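PDB 3LAO: enoyl-CoA hydratase/isomerase, which probably catalyses the hydration of an unsaturated steroid-side-chain enoyl-CoA thioester, as a trimeric member of the enoyl-CoA hydratase/isomerase (crotonase) family. Local coordinates for residues M48-C59 / R103-A111. Sequence-based numbering, arbitrary orientation. Where two conformers were deposited one is given.
Sequences MGEYERSEESRC and RRSKPLVVA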
# COMPACT_ATOMS: atom_id res chain seq x y z
N MSE B 48 23.00 -15.52 4.70
CA MSE B 48 21.57 -15.57 5.03
C MSE B 48 21.08 -17.00 5.28
O MSE B 48 20.37 -17.24 6.23
CB MSE B 48 20.71 -14.90 3.97
CG MSE B 48 19.62 -14.08 4.61
SE MSE B 48 20.33 -12.41 5.35
CE MSE B 48 20.36 -11.34 3.71
N GLY B 49 21.48 -17.93 4.41
CA GLY B 49 21.13 -19.33 4.60
C GLY B 49 21.56 -19.81 5.98
O GLY B 49 20.83 -20.51 6.68
N GLU B 50 22.74 -19.40 6.41
CA GLU B 50 23.23 -19.85 7.69
C GLU B 50 22.45 -19.21 8.88
O GLU B 50 22.20 -19.88 9.90
CB GLU B 50 24.75 -19.63 7.78
CG GLU B 50 25.26 -19.28 9.19
CD GLU B 50 26.79 -18.95 9.26
OE1 GLU B 50 27.36 -18.40 8.26
OE2 GLU B 50 27.40 -19.26 10.34
N TYR B 51 22.07 -17.94 8.74
CA TYR B 51 21.14 -17.30 9.68
C TYR B 51 19.83 -18.10 9.76
O TYR B 51 19.38 -18.43 10.84
CB TYR B 51 20.84 -15.86 9.25
CG TYR B 51 19.64 -15.18 9.97
CD1 TYR B 51 19.62 -15.06 11.34
CD2 TYR B 51 18.59 -14.62 9.23
CE1 TYR B 51 18.54 -14.45 12.00
CE2 TYR B 51 17.52 -14.00 9.86
CZ TYR B 51 17.51 -13.92 11.25
OH TYR B 51 16.47 -13.31 11.89
N GLU B 52 19.23 -18.42 8.62
CA GLU B 52 18.02 -19.24 8.61
C GLU B 52 18.16 -20.54 9.41
O GLU B 52 17.22 -20.99 10.07
CB GLU B 52 17.61 -19.59 7.19
CG GLU B 52 17.04 -18.41 6.40
CD GLU B 52 15.65 -18.04 6.87
OE1 GLU B 52 15.43 -16.83 7.14
OE2 GLU B 52 14.80 -18.97 7.00
N ARG B 53 19.32 -21.17 9.34
CA ARG B 53 19.48 -22.48 9.98
C ARG B 53 20.03 -22.38 11.39
O ARG B 53 20.17 -23.39 12.05
CB ARG B 53 20.38 -23.39 9.13
CG ARG B 53 19.63 -24.05 7.99
CD ARG B 53 20.59 -24.78 7.09
NE ARG B 53 20.86 -24.02 5.88
CZ ARG B 53 21.99 -23.38 5.64
NH1 ARG B 53 22.12 -22.73 4.50
NH2 ARG B 53 22.98 -23.40 6.53
N SER B 54 20.37 -21.16 11.82
CA SER B 54 20.90 -20.87 13.15
C SER B 54 19.75 -20.76 14.18
O SER B 54 19.16 -19.70 14.39
CB SER B 54 21.64 -19.56 13.11
OG SER B 54 22.30 -19.28 14.32
N GLU B 55 19.48 -21.89 14.81
CA GLU B 55 18.51 -22.05 15.86
C GLU B 55 18.34 -20.89 16.82
O GLU B 55 17.23 -20.60 17.23
CB GLU B 55 18.89 -23.29 16.67
CG GLU B 55 18.86 -24.58 15.87
CD GLU B 55 17.45 -24.93 15.41
OE1 GLU B 55 16.80 -24.09 14.74
OE2 GLU B 55 17.00 -26.06 15.72
N GLU B 56 19.45 -20.27 17.22
CA GLU B 56 19.46 -19.27 18.27
C GLU B 56 19.62 -17.85 17.75
O GLU B 56 19.75 -16.90 18.52
CB GLU B 56 20.59 -19.54 19.27
CG GLU B 56 21.41 -20.80 18.99
CD GLU B 56 22.57 -20.57 18.02
OE1 GLU B 56 22.81 -21.46 17.16
OE2 GLU B 56 23.25 -19.52 18.12
N SER B 57 19.64 -17.68 16.44
CA SER B 57 19.64 -16.33 15.94
C SER B 57 18.18 -15.96 15.82
O SER B 57 17.37 -16.72 15.30
CB SER B 57 20.35 -16.26 14.60
OG SER B 57 21.70 -16.70 14.71
N ARG B 58 17.82 -14.81 16.36
CA ARG B 58 16.45 -14.38 16.35
C ARG B 58 16.26 -13.21 15.45
O ARG B 58 15.14 -12.90 15.07
CB ARG B 58 15.99 -13.99 17.75
CG ARG B 58 15.77 -15.20 18.61
CD ARG B 58 15.51 -14.75 20.04
NE ARG B 58 15.47 -15.85 20.99
CZ ARG B 58 14.65 -15.89 22.05
NH1 ARG B 58 13.80 -14.89 22.26
NH2 ARG B 58 14.68 -16.92 22.88
N CYS B 59 17.35 -12.56 15.10
CA CYS B 59 17.29 -11.47 14.16
C CYS B 59 18.66 -11.28 13.49
O CYS B 59 19.73 -11.48 14.08
CB CYS B 59 16.88 -10.21 14.91
SG CYS B 59 16.42 -8.79 13.88
N ARG B 103 12.40 -18.07 0.48
CA ARG B 103 12.35 -16.77 1.09
C ARG B 103 12.81 -16.94 2.54
O ARG B 103 12.64 -18.03 3.14
CB ARG B 103 10.90 -16.27 1.00
CG ARG B 103 10.50 -15.19 1.98
CD ARG B 103 9.06 -15.43 2.48
NE ARG B 103 8.03 -15.35 1.44
CZ ARG B 103 6.81 -15.89 1.53
NH1 ARG B 103 6.45 -16.57 2.62
NH2 ARG B 103 5.95 -15.73 0.52
N ARG B 104 13.42 -15.89 3.10
CA ARG B 104 13.73 -15.92 4.52
C ARG B 104 12.44 -16.11 5.31
O ARG B 104 11.32 -15.96 4.81
CB ARG B 104 14.42 -14.63 4.98
CG ARG B 104 13.56 -13.37 4.91
CD ARG B 104 14.38 -12.10 5.27
NE ARG B 104 13.58 -10.92 4.95
CZ ARG B 104 12.79 -10.29 5.82
NH1 ARG B 104 12.73 -10.71 7.08
NH2 ARG B 104 12.08 -9.22 5.44
N SER B 105 12.59 -16.46 6.57
CA SER B 105 11.42 -16.63 7.40
C SER B 105 11.66 -16.06 8.79
O SER B 105 10.85 -16.25 9.66
CB SER B 105 11.10 -18.12 7.47
OG SER B 105 12.18 -18.82 8.03
N LYS B 106 12.80 -15.41 8.98
CA LYS B 106 13.15 -14.72 10.22
C LYS B 106 13.47 -13.26 9.89
O LYS B 106 13.62 -12.90 8.74
CB LYS B 106 14.33 -15.39 10.88
CG LYS B 106 14.05 -16.78 11.32
CD LYS B 106 15.10 -17.23 12.35
CE LYS B 106 16.22 -18.03 11.72
NZ LYS B 106 17.27 -18.22 12.77
N PRO B 107 13.54 -12.40 10.92
CA PRO B 107 13.57 -10.95 10.69
C PRO B 107 14.89 -10.44 10.21
O PRO B 107 15.91 -10.97 10.57
CB PRO B 107 13.28 -10.36 12.09
CG PRO B 107 12.51 -11.43 12.77
CD PRO B 107 13.12 -12.73 12.30
N LEU B 108 14.89 -9.38 9.42
CA LEU B 108 16.13 -8.77 9.00
C LEU B 108 16.05 -7.27 9.20
O LEU B 108 15.07 -6.63 8.85
CB LEU B 108 16.40 -9.10 7.54
CG LEU B 108 17.56 -8.37 6.86
CD1 LEU B 108 18.83 -8.87 7.40
CD2 LEU B 108 17.45 -8.74 5.42
N VAL B 109 17.08 -6.71 9.80
CA VAL B 109 17.17 -5.29 10.03
C VAL B 109 18.38 -4.85 9.23
O VAL B 109 19.38 -5.56 9.17
CB VAL B 109 17.43 -4.99 11.51
CG1 VAL B 109 17.92 -3.54 11.69
CG2 VAL B 109 16.20 -5.28 12.34
N VAL B 110 18.30 -3.69 8.59
CA VAL B 110 19.41 -3.24 7.81
C VAL B 110 19.83 -1.81 8.15
O VAL B 110 18.97 -0.92 8.32
CB VAL B 110 19.13 -3.39 6.29
CG1 VAL B 110 17.99 -2.40 5.83
CG2 VAL B 110 20.41 -3.14 5.55
N ALA B 111 21.14 -1.61 8.23
CA ALA B 111 21.74 -0.27 8.42
C ALA B 111 22.50 0.18 7.16
O ALA B 111 23.36 -0.54 6.68
CB ALA B 111 22.69 -0.30 9.63
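Arg104 brings its CB to 3.2 Å from Glu52 OE1 where, in this crotonase fold, the loop leading into strand 108-112 passes the C-terminal end of helix 38-53 and the turn that joins that helix to the neighbouring parallel strand 59-64. The Arg104 guanidinium is engaged elsewhere: NH1 forms a salt bridge with Asp128 and also donates to Lys106 O. Ser105 meets the Glu52 carboxylate with two donors: its N lies 2.9 Å from OE1, on the syn side but 30° out of the carboxylate plane, while OG uses the syn lone pair of OE2 at 2.8 Å. The bend of the Glu52 chain at chi2 (-73°) folds the carboxylate back to both; OE2 also binds a glycerol molecule.

Lys106 has more of its surface buried by segment 48-59 than any other residue of its own segment. Its CE lies over one face of the Tyr51 ring, 4.2 Å above the plane and toward the rim, and NZ makes an off-centre cation-pi contact with the same ring. A bend at chi3 (-96°) brings NZ to two backbone carbonyls, where it donates to Tyr51 O in the last part of the helix and to Ser57 O at the final residue of the type I turn 54-57. Tyr51 O takes the ammonium and Ser54 N from opposite faces of its carbonyl plane.

Pro107 packs its CB 3.9 Å from Cys59 SG, its ring also touching helices 196-209 and 212-222. Tyr51 OH gives a weak hydrogen bond to Pro107 O. Val109 ends the contact with CG2 3.8 Å from Cys59 SG.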